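Malonyl CoA-acyl carrier protein transacylase (PDB 3PTW) probably transfers malonyl groups from coenzyme A to the acyl carrier protein, the step that supplies extender units for fatty acid synthesis. Local coordinates at residues A[133-138]-A[186-191]; A[158-163]-A[252-257]; A[291-296]-A[306-311]. All coordinates share one frame; numbering follows the deposited sequence.

Contact 1: residues A[133-138]-A[186-191]; sequences AVLRMT and GGRAIK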
# COMPACT_ATOMS: atom_id res chain seq x y z
N ALA A 133 -9.69 -4.70 12.76
CA ALA A 133 -9.33 -3.31 13.07
C ALA A 133 -9.36 -3.10 14.59
O ALA A 133 -10.30 -3.52 15.27
CB ALA A 133 -10.28 -2.33 12.37
N VAL A 134 -8.33 -2.45 15.12
CA VAL A 134 -8.22 -2.21 16.57
C VAL A 134 -8.11 -0.70 16.80
O VAL A 134 -7.19 -0.06 16.29
CB VAL A 134 -7.01 -2.95 17.19
CG1 VAL A 134 -6.86 -2.62 18.68
CG2 VAL A 134 -7.15 -4.46 17.01
N LEU A 135 -9.06 -0.14 17.55
CA LEU A 135 -9.12 1.30 17.75
C LEU A 135 -8.78 1.69 19.18
O LEU A 135 -9.07 0.95 20.12
CB LEU A 135 -10.51 1.83 17.38
CG LEU A 135 -11.02 1.67 15.95
CD1 LEU A 135 -12.34 2.40 15.79
CD2 LEU A 135 -10.02 2.20 14.95
N ARG A 136 -8.14 2.86 19.33
CA ARG A 136 -7.89 3.49 20.64
C ARG A 136 -6.99 2.64 21.56
O ARG A 136 -7.20 2.60 22.79
CB ARG A 136 -9.20 3.79 21.36
CG ARG A 136 -9.32 5.19 21.93
CD ARG A 136 -10.43 6.00 21.25
NE ARG A 136 -11.60 5.19 20.87
CZ ARG A 136 -12.40 4.56 21.72
NH1 ARG A 136 -13.44 3.86 21.26
NH2 ARG A 136 -12.17 4.60 23.03
N MET A 137 -6.02 1.96 20.97
CA MET A 137 -5.06 1.18 21.72
C MET A 137 -3.68 1.51 21.20
O MET A 137 -3.48 1.60 19.99
CB MET A 137 -5.29 -0.32 21.53
CG MET A 137 -6.72 -0.81 21.66
SD MET A 137 -7.01 -1.72 23.18
CE MET A 137 -5.79 -3.02 23.06
N THR A 138 -2.72 1.65 22.11
CA THR A 138 -1.31 1.79 21.72
C THR A 138 -0.79 0.42 21.29
O THR A 138 -1.42 -0.60 21.60
CB THR A 138 -0.44 2.33 22.89
OG1 THR A 138 -0.50 1.41 23.99
CG2 THR A 138 -0.93 3.73 23.34
N GLY A 186 -11.30 -1.34 27.16
CA GLY A 186 -11.71 -0.00 26.73
C GLY A 186 -11.35 0.37 25.30
O GLY A 186 -11.57 1.51 24.88
N GLY A 187 -10.80 -0.58 24.56
CA GLY A 187 -10.59 -0.41 23.14
C GLY A 187 -11.79 -0.91 22.36
O GLY A 187 -12.76 -1.41 22.94
N ARG A 188 -11.71 -0.77 21.04
CA ARG A 188 -12.76 -1.24 20.15
C ARG A 188 -12.12 -2.11 19.09
O ARG A 188 -11.00 -1.84 18.65
CB ARG A 188 -13.47 -0.07 19.46
CG ARG A 188 -14.49 0.67 20.31
CD ARG A 188 -15.27 1.67 19.43
NE ARG A 188 -15.89 0.98 18.30
CZ ARG A 188 -15.96 1.45 17.07
NH1 ARG A 188 -16.53 0.72 16.12
NH2 ARG A 188 -15.47 2.64 16.76
N ALA A 189 -12.84 -3.14 18.68
CA ALA A 189 -12.37 -4.05 17.66
C ALA A 189 -13.46 -4.25 16.63
O ALA A 189 -14.62 -4.47 16.98
CB ALA A 189 -11.99 -5.38 18.29
N ILE A 190 -13.09 -4.14 15.36
CA ILE A 190 -14.03 -4.38 14.26
C ILE A 190 -13.49 -5.52 13.41
O ILE A 190 -12.36 -5.45 12.93
CB ILE A 190 -14.20 -3.14 13.33
CG1 ILE A 190 -14.32 -1.85 14.14
CG2 ILE A 190 -15.41 -3.34 12.37
CD1 ILE A 190 -14.15 -0.59 13.29
N LYS A 191 -14.28 -6.56 13.24
CA LYS A 191 -13.91 -7.62 12.30
C LYS A 191 -13.99 -7.05 10.89
O LYS A 191 -15.05 -6.61 10.45
CB LYS A 191 -14.79 -8.85 12.47
CG LYS A 191 -14.29 -10.05 11.68
CD LYS A 191 -15.38 -11.10 11.48
CE LYS A 191 -14.94 -12.15 10.46
NZ LYS A 191 -15.80 -13.38 10.53

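Contact 2: residues A[158-163]-A[252-257]; sequences ANYNSP and PVLFIN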
# COMPACT_ATOMS: atom_id res chain seq x y z
N ALA A 158 -0.67 -6.76 12.38
CA ALA A 158 -0.69 -6.83 10.91
C ALA A 158 -0.45 -5.45 10.26
O ALA A 158 0.26 -5.34 9.25
CB ALA A 158 -2.03 -7.45 10.41
N ASN A 159 -1.04 -4.41 10.85
CA ASN A 159 -0.85 -3.03 10.40
C ASN A 159 -0.74 -2.07 11.57
O ASN A 159 -1.42 -2.24 12.58
CB ASN A 159 -2.00 -2.59 9.49
CG ASN A 159 -2.23 -3.52 8.32
OD1 ASN A 159 -1.77 -3.26 7.23
ND2 ASN A 159 -2.93 -4.62 8.56
N TYR A 160 0.14 -1.09 11.43
CA TYR A 160 0.26 0.02 12.38
C TYR A 160 0.14 1.28 11.53
O TYR A 160 1.11 1.74 10.92
CB TYR A 160 1.58 -0.06 13.18
CG TYR A 160 1.61 -1.27 14.07
CD1 TYR A 160 1.11 -1.21 15.39
CD2 TYR A 160 2.07 -2.51 13.60
CE1 TYR A 160 1.10 -2.35 16.21
CE2 TYR A 160 2.06 -3.64 14.41
CZ TYR A 160 1.57 -3.55 15.72
OH TYR A 160 1.55 -4.65 16.53
N ASN A 161 -1.07 1.81 11.45
CA ASN A 161 -1.39 2.81 10.45
C ASN A 161 -1.35 4.24 10.95
O ASN A 161 -0.97 5.14 10.20
CB ASN A 161 -2.73 2.49 9.79
CG ASN A 161 -2.70 1.16 9.02
OD1 ASN A 161 -1.68 0.80 8.42
ND2 ASN A 161 -3.80 0.46 9.03
N SER A 162 -1.75 4.45 12.21
CA SER A 162 -1.77 5.77 12.84
C SER A 162 -2.08 5.61 14.33
O SER A 162 -2.42 4.50 14.74
CB SER A 162 -2.79 6.69 12.14
OG SER A 162 -4.10 6.51 12.67
N PRO A 163 -1.96 6.69 15.16
CA PRO A 163 -2.26 6.56 16.61
C PRO A 163 -3.70 6.10 16.83
O PRO A 163 -4.64 6.72 16.32
CB PRO A 163 -2.10 7.99 17.15
CG PRO A 163 -1.37 8.76 16.07
CD PRO A 163 -1.72 8.09 14.76
N PRO A 252 4.27 -7.41 10.13
CA PRO A 252 3.54 -6.17 10.32
C PRO A 252 3.92 -5.08 9.30
O PRO A 252 5.10 -4.91 8.98
CB PRO A 252 3.99 -5.72 11.73
CG PRO A 252 4.27 -6.99 12.43
CD PRO A 252 4.93 -7.84 11.38
N VAL A 253 2.92 -4.35 8.83
CA VAL A 253 3.13 -3.14 8.03
C VAL A 253 3.31 -1.95 8.97
O VAL A 253 2.35 -1.43 9.55
CB VAL A 253 1.97 -2.89 7.05
CG1 VAL A 253 2.20 -1.62 6.22
CG2 VAL A 253 1.81 -4.09 6.13
N LEU A 254 4.56 -1.52 9.14
CA LEU A 254 4.87 -0.39 10.00
C LEU A 254 4.66 0.93 9.25
O LEU A 254 5.60 1.73 9.13
CB LEU A 254 6.30 -0.53 10.54
CG LEU A 254 6.56 -1.40 11.78
CD1 LEU A 254 5.51 -2.45 12.02
CD2 LEU A 254 7.94 -2.03 11.79
N PHE A 255 3.44 1.15 8.75
CA PHE A 255 3.14 2.40 8.01
C PHE A 255 3.37 3.67 8.81
O PHE A 255 3.90 4.65 8.27
CB PHE A 255 1.71 2.43 7.46
CG PHE A 255 1.43 3.64 6.57
CD1 PHE A 255 1.91 3.69 5.26
CD2 PHE A 255 0.69 4.72 7.05
CE1 PHE A 255 1.66 4.79 4.43
CE2 PHE A 255 0.42 5.83 6.22
CZ PHE A 255 0.91 5.86 4.91
N ILE A 256 2.96 3.67 10.08
CA ILE A 256 3.16 4.85 10.92
C ILE A 256 4.65 5.21 11.03
O ILE A 256 5.01 6.39 10.91
CB ILE A 256 2.46 4.78 12.33
CG1 ILE A 256 2.65 6.09 13.10
CG2 ILE A 256 2.97 3.60 13.15
CD1 ILE A 256 1.95 6.17 14.44
N ASN A 257 5.50 4.20 11.24
CA ASN A 257 6.94 4.44 11.34
C ASN A 257 7.51 5.00 10.03
O ASN A 257 8.37 5.91 10.04
CB ASN A 257 7.68 3.16 11.74
CG ASN A 257 7.07 2.47 12.96
OD1 ASN A 257 5.96 1.92 12.91
ND2 ASN A 257 7.80 2.48 14.05

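Contact 3: residues A[291-296]-A[306-311]; sequences TVLNVE and SKLREM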
# COMPACT_ATOMS: atom_id res chain seq x y z
N THR A 291 1.50 19.39 5.00
CA THR A 291 0.54 19.50 3.94
C THR A 291 0.27 18.11 3.35
O THR A 291 1.20 17.34 3.06
CB THR A 291 1.01 20.47 2.85
OG1 THR A 291 1.32 21.73 3.46
CG2 THR A 291 -0.07 20.66 1.81
N VAL A 292 -1.00 17.80 3.17
CA VAL A 292 -1.40 16.51 2.68
C VAL A 292 -2.29 16.74 1.47
O VAL A 292 -3.27 17.48 1.55
CB VAL A 292 -2.13 15.70 3.77
CG1 VAL A 292 -2.78 14.47 3.17
CG2 VAL A 292 -1.17 15.29 4.88
N LEU A 293 -1.92 16.11 0.34
CA LEU A 293 -2.67 16.22 -0.90
C LEU A 293 -2.85 14.84 -1.52
O LEU A 293 -2.22 13.87 -1.07
CB LEU A 293 -1.96 17.17 -1.88
CG LEU A 293 -1.62 18.57 -1.39
CD1 LEU A 293 -0.62 19.24 -2.33
CD2 LEU A 293 -2.87 19.45 -1.20
N ASN A 294 -3.70 14.76 -2.54
CA ASN A 294 -3.92 13.49 -3.23
C ASN A 294 -4.29 13.71 -4.69
O ASN A 294 -4.86 14.76 -5.05
CB ASN A 294 -4.99 12.63 -2.54
CG ASN A 294 -6.42 13.09 -2.84
OD1 ASN A 294 -6.93 13.99 -2.19
ND2 ASN A 294 -7.05 12.48 -3.85
N VAL A 295 -3.92 12.75 -5.54
CA VAL A 295 -4.36 12.74 -6.94
C VAL A 295 -4.92 11.36 -7.30
O VAL A 295 -4.22 10.36 -7.21
CB VAL A 295 -3.24 13.13 -7.96
CG1 VAL A 295 -3.86 13.44 -9.32
CG2 VAL A 295 -2.41 14.33 -7.49
N GLU A 296 -6.19 11.33 -7.70
CA GLU A 296 -6.86 10.13 -8.23
C GLU A 296 -7.70 10.45 -9.47
O GLU A 296 -8.09 9.56 -10.21
CB GLU A 296 -7.74 9.45 -7.15
CG GLU A 296 -9.03 10.21 -6.73
CD GLU A 296 -9.84 9.48 -5.64
OE1 GLU A 296 -10.18 8.28 -5.82
OE2 GLU A 296 -10.13 10.09 -4.59
N SER A 306 -2.88 23.19 -7.93
CA SER A 306 -3.17 24.53 -7.42
C SER A 306 -2.40 24.83 -6.13
O SER A 306 -1.81 25.91 -5.98
CB SER A 306 -4.68 24.72 -7.21
OG SER A 306 -5.01 26.09 -7.24
N LYS A 307 -2.40 23.86 -5.20
CA LYS A 307 -1.62 23.98 -3.98
C LYS A 307 -0.11 24.06 -4.26
O LYS A 307 0.60 24.88 -3.68
CB LYS A 307 -1.93 22.83 -3.00
CG LYS A 307 -1.17 22.90 -1.67
CD LYS A 307 -1.38 24.23 -0.95
CE LYS A 307 -0.87 24.16 0.47
NZ LYS A 307 -1.00 25.46 1.18
N LEU A 308 0.38 23.21 -5.16
CA LEU A 308 1.81 23.22 -5.49
C LEU A 308 2.27 24.54 -6.12
O LEU A 308 3.40 24.98 -5.87
CB LEU A 308 2.20 22.03 -6.37
CG LEU A 308 2.11 20.65 -5.71
CD1 LEU A 308 2.38 19.53 -6.72
CD2 LEU A 308 3.03 20.53 -4.51
N ARG A 309 1.40 25.16 -6.91
CA ARG A 309 1.71 26.45 -7.54
C ARG A 309 1.74 27.64 -6.58
O ARG A 309 2.46 28.61 -6.82
CB ARG A 309 0.81 26.73 -8.75
CG ARG A 309 1.15 25.86 -9.98
CD ARG A 309 0.42 26.31 -11.24
NE ARG A 309 -1.03 26.34 -11.05
CZ ARG A 309 -1.87 25.37 -11.42
NH1 ARG A 309 -1.42 24.28 -12.03
NH2 ARG A 309 -3.17 25.51 -11.19
N GLU A 310 0.97 27.57 -5.49
CA GLU A 310 1.10 28.53 -4.40
C GLU A 310 2.52 28.48 -3.85
O GLU A 310 3.23 29.49 -3.84
CB GLU A 310 0.11 28.21 -3.27
CG GLU A 310 -1.34 28.64 -3.50
CD GLU A 310 -2.24 28.28 -2.32
OE1 GLU A 310 -3.32 27.69 -2.55
OE2 GLU A 310 -1.88 28.58 -1.16
N MET A 311 2.93 27.28 -3.42
CA MET A 311 4.22 27.02 -2.77
C MET A 311 5.43 27.34 -3.64
O MET A 311 6.47 27.75 -3.13
CB MET A 311 4.29 25.56 -2.28
CG MET A 311 3.03 25.07 -1.55
SD MET A 311 3.08 23.35 -0.98
CE MET A 311 3.56 23.57 0.74
O HOH W 1 0.28 24.42 3.39

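Contact 1: residues A[133-138]-A[186-191]
L135 and R188 form a hydrogen-bonded pair between antiparallel strands 129-135 and 188-191, and A133 and I190 form the next one. Four backbone bonds join the strands. L135 N to R188 O is the straightest, 2.8 Å long with 176° at the hydrogen. The return bond from R188 N to L135 O is longer, 3.3 Å. A133 N reaches I190 O in the carbonyl plane, but its N-H is bent to 135°. V134 and A189 sit between as a non-hydrogen-bonded pair. There A189 CA lies 3.2 Å from A133 O as a CA-H...O contact.

The side chains divide over two faces. A133, L135, R188 and I190 share one. Its apolar pairs are A133 CB with I190 CB and L135 CD1 with I190 CD1. L135 CB lies beside R188 CB, and the two side chains run the same way. L135 CD1 also meets R188 NH2 at 3.3 Å. V134 and A189 occupy the other face, against helix 172-184. Beyond the end of strand 129-135, M137 SD rests 3.8 Å from G187 CA.

The R136 guanidinium touches the aliphatic part of R188. R188 CD lies at its edge, 3.4 Å from R136 NH1. Bends at chi2 and chi3 of R136 bring NH1 alongside the R188 chain.

Backbone bonding therefore holds this sheet edge, while two exposed arginines lie close together at its end. Their proximity is probably eased by solvent.

Contact 2: residues A[158-163]-A[252-257]
V253 and N159 bridge the two backbones, and this is the tight part of the contact. V253 N gives a nearly straight bond of 2.9 Å to A158 O, although it approaches from above the carbonyl plane. V253 O accepts from Y160 N at 2.9 Å. V253 also touches the GxSxG turn, a pattern consistent with a nucleophile elbow. One residue on, L254 is the centre of an inverse gamma turn and the N-cap of helix 255-264. I256 N then bonds to Y160 O at 2.8 Å. I256 CG1 is anti to the backbone N (chi1 -177°), which puts CG2 between N and the carbonyl carbon, 3.4 Å from Y160 O. F255 turns its ring edge to N161 O, with CD2 3.6 Å away in the ring plane. N161 OD1 is buried near F255 CB with no polar partner in the model.

The side around the Y160 ring is apolar and partly exposed, without backbone bonds. P252 CB meets the ring at its edge, 3.9 Å from CE2, and L254 CD1 lies near CD2. At the exposed end I256 CD1 lies loosely against P163, 4.2 Å from its CD.

The contact joins an outer strand of the antiparallel sheet to the start of helix 255-264. N161 and F255 pack on F282 of helix 278-286, and N161 also on V167 of strand 165-169.

Contact 3: residues A[291-296]-A[306-311]
K307 crosses L293 at about a right angle, and its long side chain meets both L293 and T291. K307 CB sits 3.9 Å from both L293 CD1 and L293 CD2, so the fork of the leucine straddles the start of the lysine. K307 CG is anti to the backbone N (chi1 -179°), which lays the chain alongside the strand, toward T291. CG comes closest to the leucine, 3.8 Å from L293 CD1. The bend at chi2 (56°) lifts the chain away from the leucine, and it then runs on extended. CE meets the methyl T291 CG2 at 3.8 Å, where the two side chains cross at a slant. NZ points away from the strand and gives a hydrogen bond of 2.8 Å to a water. That water also bonds T291 OG1 at 2.9 Å, so it links the ammonium to the hydroxyl. On its other flank NZ has a long salt bridge with E310 OE2, 4.0 Å away within the helix.

Strand 291-295 is the outermost strand at one end of the mixed, mainly parallel sheet of the acyltransferase fold. It pairs with strand 269-273, and helix 298-315 returns across it. Segment 306-311 of the helix runs at 138° to strand 291-295, the two axes 10.6 Å apart.

L308 and M311 fill in beside the lysine. L308 CD2 stands off from L293 CD1 at 4.4 Å and also packs on V82. The chain of M311 slides past T291 in the opposite direction, which leaves the methyl CE near OG1. M311 also touches T269 on the adjoining strand, as T291 does.

How the contacts relate
Contacts 1 and 2 belong to the same antiparallel sheet, at its two outer strands, 188-191 and 155-162. Their centres are 14 Å apart, and their segments alternate along the chain. Contact 3 lies on the other, mixed sheet, its centre 32 Å from that of contact 1. Contact 3 is a surface contact; contacts 1 and 2 are partly buried, contact 2 nearest the chain centre. Contact 2 reaches helix 278-286, which also packs against strand 291-295 of contact 3. Backbone bonds join the segments in contacts 1 and 2. Contact 3 has no direct hydrogen bond and relies on aliphatic carbon and one water. Charged chains mark contacts 1 and 3, while contact 2 buries amides and rings.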